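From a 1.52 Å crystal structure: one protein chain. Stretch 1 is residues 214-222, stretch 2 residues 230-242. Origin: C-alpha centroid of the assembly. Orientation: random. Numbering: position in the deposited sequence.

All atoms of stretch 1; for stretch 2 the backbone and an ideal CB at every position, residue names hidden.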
# COMPACT_ATOMS: atom_id res chain seq x y z
N LYS A 214 -5.75 15.93 -4.22
CA LYS A 214 -6.73 14.84 -4.23
C LYS A 214 -6.28 13.64 -3.41
O LYS A 214 -7.09 12.96 -2.79
CB LYS A 214 -6.98 14.45 -5.69
CG LYS A 214 -8.00 13.39 -5.87
CD LYS A 214 -8.19 13.01 -7.36
CE LYS A 214 -9.07 11.74 -7.47
NZ LYS A 214 -9.08 11.14 -8.83
N SER A 215 -4.98 13.39 -3.35
CA SER A 215 -4.49 12.21 -2.67
C SER A 215 -4.64 12.31 -1.16
O SER A 215 -4.53 11.29 -0.46
CB SER A 215 -3.03 11.96 -3.03
OG SER A 215 -2.19 13.04 -2.60
N ARG A 216 -4.82 13.53 -0.64
CA ARG A 216 -4.99 13.70 0.80
C ARG A 216 -6.43 13.50 1.26
O ARG A 216 -6.68 13.53 2.45
CB ARG A 216 -4.54 15.08 1.22
CG ARG A 216 -3.05 15.33 1.01
CD ARG A 216 -2.76 16.78 1.40
NE ARG A 216 -1.43 17.28 1.01
CZ ARG A 216 -0.37 17.21 1.81
NH1 ARG A 216 -0.45 16.65 3.02
NH2 ARG A 216 0.79 17.76 1.40
N LYS A 217 -7.35 13.27 0.34
CA LYS A 217 -8.73 13.01 0.75
C LYS A 217 -8.84 11.67 1.45
O LYS A 217 -8.27 10.67 0.98
CB LYS A 217 -9.66 13.04 -0.46
CG LYS A 217 -9.77 14.37 -1.13
CD LYS A 217 -10.83 14.39 -2.23
CE LYS A 217 -12.18 14.22 -1.63
NZ LYS A 217 -13.09 15.39 -1.53
N GLY A 218 -9.56 11.63 2.58
CA GLY A 218 -9.75 10.42 3.34
C GLY A 218 -11.07 9.75 3.01
O GLY A 218 -11.95 10.36 2.37
N ILE A 219 -11.17 8.48 3.40
CA ILE A 219 -12.46 7.82 3.31
C ILE A 219 -12.84 7.25 4.66
O ILE A 219 -12.01 6.87 5.49
CB ILE A 219 -12.49 6.71 2.24
CG1 ILE A 219 -11.43 5.61 2.50
CG2 ILE A 219 -12.32 7.34 0.82
CD1 ILE A 219 -11.53 4.45 1.52
N GLN A 220 -14.16 7.15 4.87
CA GLN A 220 -14.75 6.47 6.03
C GLN A 220 -15.65 5.40 5.45
O GLN A 220 -16.69 5.71 4.85
CB GLN A 220 -15.50 7.44 6.95
CG GLN A 220 -14.55 8.41 7.65
CD GLN A 220 -15.20 9.19 8.76
OE1 GLN A 220 -15.49 10.38 8.58
NE2 GLN A 220 -15.46 8.54 9.92
N ILE A 221 -15.23 4.16 5.61
CA ILE A 221 -15.90 3.02 4.98
C ILE A 221 -17.17 2.66 5.73
O ILE A 221 -17.18 2.54 6.96
CB ILE A 221 -14.93 1.84 4.95
CG1 ILE A 221 -13.81 2.20 3.96
CG2 ILE A 221 -15.58 0.55 4.44
CD1 ILE A 221 -12.60 1.22 3.99
N TYR A 222 -18.25 2.39 4.97
CA TYR A 222 -19.52 1.97 5.55
C TYR A 222 -19.54 0.49 5.94
O TYR A 222 -19.22 -0.37 5.12
CB TYR A 222 -20.64 2.24 4.54
CG TYR A 222 -22.02 1.86 5.09
CD1 TYR A 222 -22.57 2.55 6.13
CD2 TYR A 222 -22.72 0.80 4.55
CE1 TYR A 222 -23.84 2.22 6.65
CE2 TYR A 222 -23.98 0.47 5.05
CZ TYR A 222 -24.51 1.17 6.12
OH TYR A 222 -25.77 0.84 6.61
N UNK A 230 -16.60 3.61 9.51
CA UNK A 230 -15.33 3.34 10.19
C UNK A 230 -14.51 4.63 10.34
O UNK A 230 -14.77 5.66 9.68
CB UNK A 230 -14.53 2.29 9.42
N UNK A 231 -13.48 4.54 11.17
CA UNK A 231 -12.54 5.65 11.29
C UNK A 231 -11.86 5.93 9.95
O UNK A 231 -11.66 5.02 9.14
CB UNK A 231 -11.49 5.35 12.36
N UNK A 232 -11.38 7.17 9.78
CA UNK A 232 -10.86 7.62 8.49
C UNK A 232 -9.61 6.84 8.11
O UNK A 232 -8.74 6.56 8.94
CB UNK A 232 -10.56 9.12 8.53
N UNK A 233 -9.50 6.51 6.82
CA UNK A 233 -8.33 5.89 6.22
C UNK A 233 -7.86 6.81 5.10
O UNK A 233 -8.68 7.52 4.51
CB UNK A 233 -8.64 4.48 5.70
N UNK A 234 -6.55 6.81 4.82
CA UNK A 234 -5.99 7.63 3.74
C UNK A 234 -5.28 6.76 2.70
O UNK A 234 -4.05 6.89 2.47
CB UNK A 234 -5.02 8.67 4.31
N UNK A 235 -6.00 5.84 2.06
CA UNK A 235 -5.33 4.92 1.12
C UNK A 235 -4.71 5.64 -0.06
O UNK A 235 -3.68 5.17 -0.62
CB UNK A 235 -6.32 3.88 0.60
N UNK A 236 -5.31 6.73 -0.52
CA UNK A 236 -4.77 7.37 -1.71
C UNK A 236 -3.49 8.12 -1.40
O UNK A 236 -2.69 8.37 -2.29
CB UNK A 236 -5.80 8.32 -2.32
N UNK A 237 -3.31 8.51 -0.12
CA UNK A 237 -2.11 9.23 0.27
C UNK A 237 -0.92 8.29 0.33
O UNK A 237 0.18 8.65 -0.11
CB UNK A 237 -2.31 9.92 1.62
N UNK A 238 -1.12 7.08 0.86
CA UNK A 238 -0.07 6.07 0.80
C UNK A 238 0.31 5.75 -0.63
O UNK A 238 1.51 5.67 -0.96
CB UNK A 238 -0.51 4.79 1.52
N UNK A 239 -0.68 5.57 -1.49
CA UNK A 239 -0.39 5.25 -2.89
C UNK A 239 0.44 6.36 -3.52
O UNK A 239 1.48 6.11 -4.14
CB UNK A 239 -1.68 5.04 -3.68
N UNK A 240 -0.03 7.62 -3.41
CA UNK A 240 0.67 8.71 -4.04
C UNK A 240 2.08 8.83 -3.50
O UNK A 240 3.03 9.02 -4.27
CB UNK A 240 -0.09 10.02 -3.84
N UNK A 241 2.24 8.74 -2.17
CA UNK A 241 3.56 9.01 -1.61
C UNK A 241 4.56 7.90 -1.96
O UNK A 241 5.73 8.20 -2.23
CB UNK A 241 3.46 9.17 -0.09
N UNK A 242 4.12 6.62 -1.93
CA UNK A 242 5.02 5.54 -2.35
C UNK A 242 5.39 5.69 -3.82
O UNK A 242 6.57 5.54 -4.20
CB UNK A 242 4.37 4.17 -2.11

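Position 230 lies beside Ile-221. Its backbone N donates to Ile-221 O at 2.8 Å, its O accepts from Gln-220 NE2 at 3.0 Å, and its CB points sideways, 3.6 Å from Ile-221 O. A short polar side chain with a donor would suit, though others would fit. The residue is Asn-230, whose ND2 donates to Ile-221 O at 2.9 Å, so that one carbonyl receives both backbone and side-chain amide.

At 231 the CB points away and meets nothing of stretch 1, so almost any side chain is acceptable. It is Asp-231. Its contribution comes from the backbone: Ile-221 N donates to water 2 at 2.9 Å, and Asp-231 O, 2.8 Å from the O of water 2, is placed to accept from it.

Position 232 has its CB sideways, 4.0 Å from Ile-219 O and 4.2 Å from Gln-220 CG, with the bare CA of Gly-218 a little farther off. A modest aliphatic group would suit. Val-232 places CG2 3.9 Å from Gly-218 CA. A CB on Gly-218 would lie 2.6 Å from Val-232 CG2, so the glycine leaves the space that the valine uses. The CA of Val-232 also makes a CA-H...O contact with Ile-219 O at 3.3 Å.

The backbone of 233 pairs with Ile-219 in an antiparallel bridge, N to O and O to N, both at 2.9 Å. The pairing uses backbone atoms alone, so it tolerates any side chain except proline, which lacks the N-H. The CB points sideways, with Ile-221 CD1 within reach, and either an aliphatic or a polar group could follow. Asp-233 rests OD2 3.7 Å from Ile-221 CD1; the same OD2, 2.9 Å from the O of water 2, is also placed to accept from it.

Position 234 is the N-cap, where Ser, Thr, Asp or Asn would be conventional. Its sideways CB is 5.1 Å from Gly-218 CA, however, leaving room for a long or flat group. In Tyr-234 the end of the side chain comes nearer: CD1 is 3.5 Å from Gly-218 CA, and Arg-216 O sits at the ring edge, also 3.5 Å from CD1.

At 235, a phi of -64° in the first turn of the helix permits proline, among many others. Pro-235 sets CG 3.9 Å from Ile-219 CD1.

The CB of 236 points toward stretch 1, 3.7 Å from Ser-215 O, and Ile-219 offers an apolar surface beyond; a large apolar side chain would suit. Phe-236 packs CE2 3.8 Å from Ile-219 CG2, with Lys-217 O at its ring edge, 3.5 Å from CD2.

Position 237 has its CB 3.3 Å from Ser-215 O and the aliphatic part of Arg-216 nearby, favouring an aliphatic residue. Leu-237 places CD1 3.9 Å from Arg-216 CG.

Positions 238, 239 and 242, out of contact, are Ser-238, Ile-239 and Ile-242.

At 240 the CB points toward stretch 1, 3.6 Å from Ser-215 CB; alanine or any side chain whose end turns aside would suit. Glu-240 makes this contact through its own CB.

At 241 a long side chain from the sideways CB could reach Arg-216, where an acid might be expected; instead Arg-241 NH2 lies 3.6 Å from Arg-216 NH1, two like charges close together.

Stretch 2, residues 230-242: NDVDYPFLSIERI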
# COMPACT_ATOMS: atom_id res chain seq x y z
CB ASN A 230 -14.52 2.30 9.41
CG ASN A 230 -15.15 0.89 9.51
OD1 ASN A 230 -15.00 0.23 10.53
ND2 ASN A 230 -15.81 0.42 8.46
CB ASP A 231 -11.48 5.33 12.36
CG ASP A 231 -12.07 5.18 13.76
OD1 ASP A 231 -13.08 5.85 14.10
OD2 ASP A 231 -11.48 4.40 14.53
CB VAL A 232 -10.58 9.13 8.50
CG1 VAL A 232 -9.53 9.50 9.52
CG2 VAL A 232 -10.13 9.59 7.12
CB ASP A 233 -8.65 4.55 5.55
CG ASP A 233 -9.06 3.49 6.51
OD1 ASP A 233 -8.40 3.36 7.56
OD2 ASP A 233 -10.00 2.73 6.15
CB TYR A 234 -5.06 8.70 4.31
CG TYR A 234 -5.76 9.70 5.20
CD1 TYR A 234 -6.48 10.77 4.64
CD2 TYR A 234 -5.75 9.58 6.57
CE1 TYR A 234 -7.16 11.68 5.43
CE2 TYR A 234 -6.44 10.50 7.38
CZ TYR A 234 -7.12 11.57 6.79
OH TYR A 234 -7.79 12.49 7.61
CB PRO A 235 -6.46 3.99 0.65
CG PRO A 235 -7.73 4.85 0.84
CD PRO A 235 -7.47 5.63 2.12
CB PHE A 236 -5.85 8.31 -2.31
CG PHE A 236 -7.19 7.72 -2.32
CD1 PHE A 236 -7.42 6.46 -2.89
CD2 PHE A 236 -8.27 8.38 -1.70
CE1 PHE A 236 -8.70 5.86 -2.89
CE2 PHE A 236 -9.56 7.79 -1.72
CZ PHE A 236 -9.78 6.54 -2.28
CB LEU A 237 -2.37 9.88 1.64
CG LEU A 237 -1.33 10.87 2.11
CD1 LEU A 237 -1.08 11.97 1.05
CD2 LEU A 237 -1.74 11.47 3.43
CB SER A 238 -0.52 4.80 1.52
OG SER A 238 -0.56 5.08 2.89
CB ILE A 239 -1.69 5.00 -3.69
CG1 ILE A 239 -2.30 3.68 -3.25
CG2 ILE A 239 -1.44 5.08 -5.18
CD1 ILE A 239 -3.78 3.58 -3.61
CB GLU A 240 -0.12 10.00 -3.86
CG GLU A 240 0.51 11.22 -4.57
CD GLU A 240 0.37 11.18 -6.09
OE1 GLU A 240 0.97 12.06 -6.75
OE2 GLU A 240 -0.32 10.29 -6.63
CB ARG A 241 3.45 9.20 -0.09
CG ARG A 241 2.92 10.59 0.28
CD ARG A 241 2.79 10.67 1.82
NE ARG A 241 2.39 12.07 2.10
CZ ARG A 241 2.09 12.52 3.32
NH1 ARG A 241 2.11 11.73 4.40
NH2 ARG A 241 1.76 13.82 3.45
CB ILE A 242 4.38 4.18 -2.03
CG1 ILE A 242 4.41 4.02 -0.50
CG2 ILE A 242 5.13 3.06 -2.73
CD1 ILE A 242 3.44 2.86 -0.06
O HOH W 1 -6.08 9.29 0.98
O HOH W 2 -12.62 3.74 6.83
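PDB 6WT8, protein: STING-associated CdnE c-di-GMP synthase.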